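Local coordinates for protein orotidine 5'-phosphate decarboxylase (Pyrococcus horikoshii, PDB 2CZF) that probably catalyses the decarboxylation of orotidine 5'-monophosphate to UMP, the last step of de novo UMP synthesis, as a homodimer, at residues 5-10 against 27-32; 20-25 against 50-55. All coordinates share one frame; numbering follows the deposited sequence.

Interaction 1. Residues 5-10 against 27-32. With XMP (xanthosine-5'-monophosphate), chain C.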
ATOM      1  N   ALA A   5      -0.991  -9.892 -15.754  1.00 26.31           N
ATOM      2  CA  ALA A   5      -0.304  -9.538 -14.513  1.00 29.41           C
ATOM      3  C   ALA A   5       1.183  -9.658 -14.834  1.00 31.90           C
ATOM      4  O   ALA A   5       1.765 -10.740 -14.742  1.00 32.84           O
ATOM      5  CB  ALA A   5      -0.690 -10.503 -13.413  1.00 30.09           C
ATOM      6  N   LEU A   6       1.789  -8.545 -15.226  1.00 31.94           N
ATOM      7  CA  LEU A   6       3.192  -8.553 -15.606  1.00 36.59           C
ATOM      8  C   LEU A   6       4.126  -8.673 -14.410  1.00 34.71           C
ATOM      9  O   LEU A   6       4.931  -7.783 -14.165  1.00 37.16           O
ATOM     10  CB  LEU A   6       3.522  -7.297 -16.412  1.00 33.82           C
ATOM     11  CG  LEU A   6       4.782  -7.362 -17.269  1.00 38.19           C
ATOM     12  CD1 LEU A   6       4.722  -8.578 -18.186  1.00 40.81           C
ATOM     13  CD2 LEU A   6       4.909  -6.088 -18.082  1.00 38.19           C
ATOM     14  N   ASP A   7       4.002  -9.779 -13.696  1.00 37.89           N
ATOM     15  CA  ASP A   7       4.822 -10.037 -12.523  1.00 40.81           C
ATOM     16  C   ASP A   7       6.138 -10.686 -12.887  1.00 44.69           C
ATOM     17  O   ASP A   7       6.512 -11.726 -12.326  1.00 46.80           O
ATOM     18  CB  ASP A   7       4.083 -10.928 -11.535  1.00 40.73           C
ATOM     19  CG  ASP A   7       2.780 -10.307 -11.115  1.00 39.38           C
ATOM     20  OD1 ASP A   7       2.674  -9.074 -11.183  1.00 38.82           O
ATOM     21  OD2 ASP A   7       1.869 -11.066 -10.706  1.00 42.41           O
ATOM     22  N   VAL A   8       6.816 -10.081 -13.845  1.00 47.45           N
ATOM     23  CA  VAL A   8       8.121 -10.502 -14.321  1.00 51.13           C
ATOM     24  C   VAL A   8       8.989  -9.271 -14.053  1.00 53.31           C
ATOM     25  O   VAL A   8       9.309  -8.496 -14.962  1.00 52.74           O
ATOM     26  CB  VAL A   8       8.123 -10.850 -15.835  1.00 52.49           C
ATOM     27  CG1 VAL A   8       7.582 -12.263 -16.052  1.00 54.31           C
ATOM     28  CG2 VAL A   8       7.278  -9.848 -16.605  1.00 51.26           C
ATOM     29  N   TYR A   9       9.344  -9.119 -12.783  1.00 54.20           N
ATOM     30  CA  TYR A   9      10.102  -7.994 -12.241  1.00 54.85           C
ATOM     31  C   TYR A   9      11.459  -7.637 -12.825  1.00 55.55           C
ATOM     32  O   TYR A   9      12.130  -6.724 -12.324  1.00 56.62           O
ATOM     33  CB  TYR A   9      10.224  -8.195 -10.739  1.00 53.20           C
ATOM     34  CG  TYR A   9       8.929  -8.684 -10.139  1.00 53.74           C
ATOM     35  CD1 TYR A   9       7.775  -7.908 -10.199  1.00 52.83           C
ATOM     36  CD2 TYR A   9       8.848  -9.943  -9.545  1.00 54.67           C
ATOM     37  CE1 TYR A   9       6.569  -8.372  -9.682  1.00 53.35           C
ATOM     38  CE2 TYR A   9       7.649 -10.417  -9.026  1.00 56.46           C
ATOM     39  CZ  TYR A   9       6.514  -9.626  -9.100  1.00 55.76           C
ATOM     40  OH  TYR A   9       5.323 -10.091  -8.595  1.00 58.95           O
ATOM     41  N   GLU A  10      11.874  -8.344 -13.866  1.00 56.80           N
ATOM     42  CA  GLU A  10      13.134  -8.049 -14.517  1.00 56.07           C
ATOM     43  C   GLU A  10      12.835  -7.253 -15.759  1.00 53.57           C
ATOM     44  O   GLU A  10      12.024  -7.637 -16.631  1.00 53.10           O
ATOM     45  CB  GLU A  10      13.923  -9.313 -14.851  1.00 56.99           C
ATOM     46  CG  GLU A  10      13.753  -9.825 -16.271  1.00 62.20           C
ATOM     47  CD  GLU A  10      14.784  -9.262 -17.253  1.00 64.93           C
ATOM     48  OE1 GLU A  10      14.843  -8.020 -17.436  1.00 65.32           O
ATOM     49  OE2 GLU A  10      15.532 -10.065 -17.851  1.00 64.58           O
ATOM     50  N   MET A  27      -5.783  -4.927 -20.751  1.00 23.94           N
ATOM     51  CA  MET A  27      -5.032  -4.077 -19.834  1.00 23.67           C
ATOM     52  C   MET A  27      -3.813  -4.822 -19.361  1.00 21.16           C
ATOM     53  O   MET A  27      -3.724  -6.036 -19.499  1.00 20.93           O
ATOM     54  CB  MET A  27      -5.863  -3.687 -18.610  1.00 26.82           C
ATOM     55  CG  MET A  27      -7.047  -2.810 -18.920  1.00 32.33           C
ATOM     56  SD  MET A  27      -8.597  -3.486 -18.317  1.00 39.84           S
ATOM     57  CE  MET A  27      -9.195  -2.153 -17.321  1.00 30.79           C
ATOM     58  N   ILE A  28      -2.882  -4.072 -18.788  1.00 22.83           N
ATOM     59  CA  ILE A  28      -1.657  -4.623 -18.231  1.00 23.90           C
ATOM     60  C   ILE A  28      -1.665  -4.194 -16.773  1.00 22.65           C
ATOM     61  O   ILE A  28      -1.826  -3.005 -16.491  1.00 23.50           O
ATOM     62  CB  ILE A  28      -0.402  -4.000 -18.881  1.00 27.28           C
ATOM     63  CG1 ILE A  28      -0.351  -4.337 -20.376  1.00 28.00           C
ATOM     64  CG2 ILE A  28       0.847  -4.498 -18.156  1.00 25.87           C
ATOM     65  CD1 ILE A  28       0.745  -3.592 -21.133  1.00 24.98           C
ATOM     66  N   LYS A  29      -1.496  -5.140 -15.855  1.00 23.96           N
ATOM     67  CA  LYS A  29      -1.485  -4.798 -14.428  1.00 24.34           C
ATOM     68  C   LYS A  29      -0.060  -4.840 -13.876  1.00 24.83           C
ATOM     69  O   LYS A  29       0.627  -5.849 -14.024  1.00 23.54           O
ATOM     70  CB  LYS A  29      -2.353  -5.772 -13.616  1.00 24.22           C
ATOM     71  CG  LYS A  29      -2.354  -5.486 -12.103  1.00 22.46           C
ATOM     72  CD  LYS A  29      -3.246  -6.435 -11.301  1.00 23.60           C
ATOM     73  CE  LYS A  29      -2.565  -7.757 -10.986  1.00 24.72           C
ATOM     74  NZ  LYS A  29      -1.365  -7.523 -10.142  1.00 25.89           N
ATOM     75  N   VAL A  30       0.393  -3.746 -13.264  1.00 23.22           N
ATOM     76  CA  VAL A  30       1.728  -3.726 -12.666  1.00 23.13           C
ATOM     77  C   VAL A  30       1.594  -3.526 -11.150  1.00 23.53           C
ATOM     78  O   VAL A  30       0.634  -2.907 -10.675  1.00 21.56           O
ATOM     79  CB  VAL A  30       2.628  -2.600 -13.250  1.00 25.08           C
ATOM     80  CG1 VAL A  30       2.634  -2.676 -14.768  1.00 26.34           C
ATOM     81  CG2 VAL A  30       2.152  -1.241 -12.786  1.00 28.83           C
ATOM     82  N   ASN A  31       2.563  -4.039 -10.399  1.00 21.38           N
ATOM     83  CA  ASN A  31       2.528  -3.937  -8.948  1.00 20.31           C
ATOM     84  C   ASN A  31       3.707  -3.141  -8.379  1.00 21.69           C
ATOM     85  O   ASN A  31       4.547  -2.615  -9.128  1.00 19.51           O
ATOM     86  CB  ASN A  31       2.508  -5.342  -8.340  1.00 23.56           C
ATOM     87  CG  ASN A  31       3.667  -6.191  -8.817  1.00 29.14           C
ATOM     88  OD1 ASN A  31       4.694  -5.670  -9.278  1.00 29.58           O
ATOM     89  ND2 ASN A  31       3.520  -7.509  -8.695  1.00 29.37           N
ATOM     90  N   TRP A  32       3.771  -3.045  -7.050  1.00 17.81           N
ATOM     91  CA  TRP A  32       4.861  -2.304  -6.435  1.00 17.00           C
ATOM     92  C   TRP A  32       6.248  -2.865  -6.753  1.00 18.85           C
ATOM     93  O   TRP A  32       7.170  -2.098  -7.023  1.00 21.76           O
ATOM     94  CB  TRP A  32       4.690  -2.228  -4.918  1.00 17.77           C
ATOM     95  CG  TRP A  32       3.683  -1.212  -4.456  1.00 18.72           C
ATOM     96  CD1 TRP A  32       2.599  -1.447  -3.661  1.00 19.94           C
ATOM     97  CD2 TRP A  32       3.706   0.211  -4.697  1.00 18.43           C
ATOM     98  NE1 TRP A  32       1.949  -0.264  -3.384  1.00 20.62           N
ATOM     99  CE2 TRP A  32       2.602   0.769  -4.005  1.00 22.45           C
ATOM    100  CE3 TRP A  32       4.551   1.066  -5.422  1.00 21.90           C
ATOM    101  CZ2 TRP A  32       2.317   2.156  -4.018  1.00 21.06           C
ATOM    102  CZ3 TRP A  32       4.270   2.449  -5.435  1.00 23.05           C
ATOM    103  CH2 TRP A  32       3.159   2.971  -4.734  1.00 20.84           C
TER
HETATM  104  P   XMP C 209      -1.192 -15.935 -10.909  1.00 51.69           P
HETATM  105  O1P XMP C 209      -1.374 -17.097 -10.008  1.00 48.86           O
HETATM  106  O2P XMP C 209      -1.838 -16.182 -12.363  1.00 45.71           O
HETATM  107  O5' XMP C 209      -1.866 -14.585 -10.349  1.00 46.82           O
HETATM  108  O3P XMP C 209       0.361 -15.589 -11.159  1.00 46.67           O
HETATM  109  C5' XMP C 209      -2.297 -13.583 -11.273  1.00 45.18           C
HETATM  110  C4' XMP C 209      -2.533 -12.246 -10.565  1.00 45.18           C
HETATM  111  O4' XMP C 209      -3.368 -12.485  -9.419  1.00 47.00           O
HETATM  112  C1' XMP C 209      -2.747 -11.796  -8.323  1.00 45.26           C
HETATM  113  N9  XMP C 209      -3.259 -12.306  -7.029  1.00 45.45           N
HETATM  114  C4  XMP C 209      -4.097 -11.654  -6.230  1.00 45.63           C
HETATM  115  N3  XMP C 209      -4.709 -10.395  -6.328  1.00 46.84           N
HETATM  116  N1  XMP C 209      -5.802 -10.778  -4.208  1.00 46.99           N
HETATM  117  C2  XMP C 209      -5.567  -9.954  -5.316  1.00 46.22           C
HETATM  118  O2  XMP C 209      -6.123  -8.858  -5.403  1.00 45.24           O
HETATM  119  C6  XMP C 209      -5.184 -12.034  -4.121  1.00 48.34           C
HETATM  120  O6  XMP C 209      -5.382 -12.744  -3.131  1.00 51.27           O
HETATM  121  C5  XMP C 209      -4.339 -12.468  -5.130  1.00 45.52           C
HETATM  122  N7  XMP C 209      -3.635 -13.585  -5.312  1.00 46.78           N
HETATM  123  C8  XMP C 209      -2.981 -13.481  -6.467  1.00 44.66           C
HETATM  124  C2' XMP C 209      -1.266 -12.094  -8.553  1.00 46.06           C
HETATM  125  O2' XMP C 209      -0.470 -11.185  -7.789  1.00 50.88           O
HETATM  126  C3' XMP C 209      -1.208 -11.696 -10.027  1.00 46.27           C
HETATM  127  O3' XMP C 209      -1.195 -10.271 -10.144  1.00 47.97           O
HETATM  128  O   HOH W   1       4.050  -5.884 -12.149  1.00 34.39           O
HETATM  129  O   HOH W   2       0.718  -7.204 -11.740  1.00 25.65           O
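A5 and K29 form a parallel beta bridge, their CA atoms 4.9 Å apart, and just beyond it L6 N donates to K29 O at 3.2 Å. K29 can be followed outward from CB. Its CB and CG leave with CG anti to the backbone N (chi1 179°), and the side chain packs on I55 and I183. The chain stays extended through chi2 and bends only at chi3 and chi4, which turn CE and then NZ toward the ligand. CE comes within 3.0 Å of XMP O3' and also lies beside A5 CB. NZ ends the chain with a 2.8 Å hydrogen bond to the same ribose O3', a salt bridge to D57, and a hydrogen bond donated to a water. That water also donates to D7 OD1 and to K29 O, bridging D7 and K29, whose OD1 and NZ are 4.5 Å apart. D7 OD2 in turn accepts a weak bond from XMP O3'.

N31 points toward 5-10 and crosses the D7 side chain obliquely. Its amide plane is 4° from the D7 carboxylate plane, and although ND2 is 3.1 Å from D7 OD1 the angle is too poor for a hydrogen bond. ND2 donates instead to Y9 OH at 3.2 Å, from the ring's edge, while OD1 caps L34 N in the following helix. With an alanine in place of N31, Y9 OH would probably lose this donor and the helix start its side-chain cap. A second water accepts from N31 N and donates to L6 O. Both D7 and K29 are substrate-binding residues, D7 just past the end of strand 2-5 and K29 near the C-terminal end of strand 27-31, where TIM barrels carry their active sites.

Interaction 2. Residues 20-25 against 50-55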
ATOM      1  N   SER A  20       4.405  -8.407 -27.116  1.00 46.28           N
ATOM      2  CA  SER A  20       4.042  -9.506 -28.002  1.00 46.12           C
ATOM      3  C   SER A  20       2.643 -10.088 -27.801  1.00 45.41           C
ATOM      4  O   SER A  20       2.125 -10.772 -28.681  1.00 44.47           O
ATOM      5  CB  SER A  20       5.072 -10.628 -27.882  1.00 46.51           C
ATOM      6  OG  SER A  20       5.064 -11.195 -26.584  1.00 48.88           O
ATOM      7  N   VAL A  21       2.035  -9.838 -26.646  1.00 42.97           N
ATOM      8  CA  VAL A  21       0.698 -10.360 -26.380  1.00 42.07           C
ATOM      9  C   VAL A  21      -0.337  -9.247 -26.445  1.00 41.65           C
ATOM     10  O   VAL A  21      -1.527  -9.488 -26.248  1.00 41.76           O
ATOM     11  CB  VAL A  21       0.611 -11.017 -24.978  1.00 40.41           C
ATOM     12  CG1 VAL A  21       1.643 -12.128 -24.859  1.00 39.54           C
ATOM     13  CG2 VAL A  21       0.816  -9.959 -23.886  1.00 35.08           C
ATOM     14  N   LYS A  22       0.119  -8.033 -26.732  1.00 40.64           N
ATOM     15  CA  LYS A  22      -0.768  -6.883 -26.782  1.00 41.37           C
ATOM     16  C   LYS A  22      -2.061  -7.102 -27.558  1.00 40.40           C
ATOM     17  O   LYS A  22      -3.091  -6.497 -27.232  1.00 38.06           O
ATOM     18  CB  LYS A  22      -0.036  -5.672 -27.360  1.00 46.49           C
ATOM     19  CG  LYS A  22       0.012  -5.623 -28.876  1.00 48.97           C
ATOM     20  CD  LYS A  22      -0.314  -4.217 -29.367  1.00 52.55           C
ATOM     21  CE  LYS A  22      -1.711  -3.790 -28.914  1.00 52.30           C
ATOM     22  NZ  LYS A  22      -2.002  -2.364 -29.246  1.00 56.32           N
ATOM     23  N   ASP A  23      -2.008  -7.952 -28.584  1.00 38.99           N
ATOM     24  CA  ASP A  23      -3.188  -8.237 -29.406  1.00 37.90           C
ATOM     25  C   ASP A  23      -4.324  -8.957 -28.685  1.00 35.24           C
ATOM     26  O   ASP A  23      -5.492  -8.810 -29.067  1.00 32.99           O
ATOM     27  CB  ASP A  23      -2.806  -9.070 -30.636  1.00 41.36           C
ATOM     28  CG  ASP A  23      -2.028  -8.272 -31.670  1.00 44.71           C
ATOM     29  OD1 ASP A  23      -2.126  -7.026 -31.659  1.00 48.27           O
ATOM     30  OD2 ASP A  23      -1.331  -8.893 -32.502  1.00 44.71           O
ATOM     31  N   TYR A  24      -3.990  -9.719 -27.643  1.00 31.66           N
ATOM     32  CA  TYR A  24      -4.992 -10.494 -26.909  1.00 31.20           C
ATOM     33  C   TYR A  24      -5.363 -10.012 -25.515  1.00 31.17           C
ATOM     34  O   TYR A  24      -6.183 -10.646 -24.847  1.00 29.55           O
ATOM     35  CB  TYR A  24      -4.547 -11.950 -26.820  1.00 33.09           C
ATOM     36  CG  TYR A  24      -4.389 -12.608 -28.172  1.00 36.44           C
ATOM     37  CD1 TYR A  24      -5.500 -12.973 -28.927  1.00 36.61           C
ATOM     38  CD2 TYR A  24      -3.122 -12.846 -28.705  1.00 41.81           C
ATOM     39  CE1 TYR A  24      -5.360 -13.559 -30.179  1.00 39.01           C
ATOM     40  CE2 TYR A  24      -2.967 -13.431 -29.958  1.00 43.09           C
ATOM     41  CZ  TYR A  24      -4.091 -13.784 -30.688  1.00 41.64           C
ATOM     42  OH  TYR A  24      -3.936 -14.370 -31.919  1.00 45.07           O
ATOM     43  N   ILE A  25      -4.776  -8.906 -25.067  1.00 28.84           N
ATOM     44  CA  ILE A  25      -5.100  -8.402 -23.734  1.00 27.99           C
ATOM     45  C   ILE A  25      -5.737  -7.024 -23.780  1.00 24.51           C
ATOM     46  O   ILE A  25      -5.555  -6.281 -24.741  1.00 29.11           O
ATOM     47  CB  ILE A  25      -3.845  -8.401 -22.804  1.00 25.70           C
ATOM     48  CG1 ILE A  25      -2.778  -7.417 -23.298  1.00 31.67           C
ATOM     49  CG2 ILE A  25      -3.259  -9.795 -22.769  1.00 26.01           C
ATOM     50  CD1 ILE A  25      -1.546  -7.340 -22.378  1.00 24.71           C
ATOM     51  N   THR A  50       3.122  -1.174 -26.056  1.00 53.04           N
ATOM     52  CA  THR A  50       2.085  -2.198 -26.151  1.00 52.54           C
ATOM     53  C   THR A  50       0.752  -1.582 -26.557  1.00 50.28           C
ATOM     54  O   THR A  50      -0.096  -2.260 -27.127  1.00 52.18           O
ATOM     55  CB  THR A  50       1.855  -2.934 -24.805  1.00 54.26           C
ATOM     56  OG1 THR A  50       1.256  -2.034 -23.862  1.00 55.71           O
ATOM     57  CG2 THR A  50       3.170  -3.463 -24.246  1.00 55.39           C
ATOM     58  N   GLY A  51       0.572  -0.300 -26.258  1.00 46.77           N
ATOM     59  CA  GLY A  51      -0.673   0.369 -26.581  1.00 45.80           C
ATOM     60  C   GLY A  51      -1.851  -0.138 -25.755  1.00 45.63           C
ATOM     61  O   GLY A  51      -3.004   0.021 -26.151  1.00 46.50           O
ATOM     62  N   VAL A  52      -1.565  -0.733 -24.599  1.00 42.78           N
ATOM     63  CA  VAL A  52      -2.604  -1.286 -23.726  1.00 39.40           C
ATOM     64  C   VAL A  52      -2.785  -0.496 -22.424  1.00 37.87           C
ATOM     65  O   VAL A  52      -1.803  -0.067 -21.817  1.00 37.75           O
ATOM     66  CB  VAL A  52      -2.268  -2.750 -23.355  1.00 38.96           C
ATOM     67  CG1 VAL A  52      -3.451  -3.399 -22.680  1.00 40.75           C
ATOM     68  CG2 VAL A  52      -1.862  -3.527 -24.603  1.00 40.95           C
ATOM     69  N   GLU A  53      -4.033  -0.309 -21.991  1.00 35.04           N
ATOM     70  CA  GLU A  53      -4.297   0.419 -20.747  1.00 33.96           C
ATOM     71  C   GLU A  53      -3.551  -0.246 -19.598  1.00 30.45           C
ATOM     72  O   GLU A  53      -3.208  -1.427 -19.669  1.00 28.71           O
ATOM     73  CB  GLU A  53      -5.804   0.481 -20.447  1.00 31.78           C
ATOM     74  CG  GLU A  53      -6.520   1.576 -21.236  1.00 32.88           C
ATOM     75  CD  GLU A  53      -7.987   1.711 -20.893  1.00 34.68           C
ATOM     76  OE1 GLU A  53      -8.568   2.784 -21.193  1.00 38.60           O
ATOM     77  OE2 GLU A  53      -8.567   0.755 -20.332  1.00 29.58           O
ATOM     78  N   ILE A  54      -3.285   0.513 -18.541  1.00 30.67           N
ATOM     79  CA  ILE A  54      -2.553  -0.049 -17.412  1.00 27.19           C
ATOM     80  C   ILE A  54      -3.240   0.143 -16.063  1.00 25.22           C
ATOM     81  O   ILE A  54      -3.795   1.214 -15.769  1.00 23.38           O
ATOM     82  CB  ILE A  54      -1.117   0.528 -17.356  1.00 31.37           C
ATOM     83  CG1 ILE A  54      -0.404   0.055 -16.084  1.00 29.93           C
ATOM     84  CG2 ILE A  54      -1.170   2.036 -17.405  1.00 34.68           C
ATOM     85  CD1 ILE A  54       1.077   0.423 -16.021  1.00 38.28           C
ATOM     86  N   ILE A  55      -3.213  -0.929 -15.272  1.00 20.20           N
ATOM     87  CA  ILE A  55      -3.786  -0.957 -13.931  1.00 21.57           C
ATOM     88  C   ILE A  55      -2.607  -0.987 -12.973  1.00 22.03           C
ATOM     89  O   ILE A  55      -1.762  -1.888 -13.059  1.00 20.65           O
ATOM     90  CB  ILE A  55      -4.603  -2.251 -13.665  1.00 17.26           C
ATOM     91  CG1 ILE A  55      -5.858  -2.287 -14.540  1.00 22.98           C
ATOM     92  CG2 ILE A  55      -4.999  -2.328 -12.190  1.00 14.07           C
ATOM     93  CD1 ILE A  55      -6.662  -3.582 -14.383  1.00 19.99           C
TER
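V52 makes two of the three carbon contacts between 20-25 and 50-55, one through each methyl. CG1 meets I25 CG1 at 4.1 Å, the two side chains crossing at about a right angle, and CG2 lies 3.9 Å from K22 CB. I25 reaches V52 because its CG1 stands between the backbone N and the carbonyl carbon (chi1 65°), so that the tip comes nearer than its CB direction suggests. The third pairs K22 CB with T50 CB at 4.2 Å.

Among polar atoms, the K22 chain runs past T50 O, with CB 3.4 Å and NZ 2.9 Å from that oxygen. T50 OG1 accepts from V52 N at 3.2 Å with an N-H...O angle of 151°, an ST turn, and also bonds to L46 O in the preceding helix. G51 passes through this turn with a positive phi of 68°. On the facing side, Y24 N donates to V21 O at 2.8 Å, a backbone bond in the turn that follows the weakly bonded end of helix 11-21.

The contact sits at the N-terminal end of the barrel. There the exit of helix 11-21 meets the entry to strand 53-60, T50 and V52 rest on I28 of strand 27-31, and I25 packs on I2 and L4 of strand 2-5.

Overall arrangement
From the N terminus the chain runs through 5-10, 20-25, 27-32 and 50-55, so the two contacts cross, their segments alternating. Interaction 1 closes the first loop, returning to strand 27-31 after helix 11-21 in a beta-alpha-beta unit. Interaction 2 starts inside that loop and closes over strand 27-31 and helices 32-38 and 41-47. Their centres are 12 Å apart, and they meet directly: I28 O lies 2.8 Å from I55 N and I28 N 2.8 Å from E53 O, both probable hydrogen bonds. Together they tie the first three neighbouring strands of the eight-stranded barrel, interaction 1 at the ligand-binding end and interaction 2 toward the opposite end.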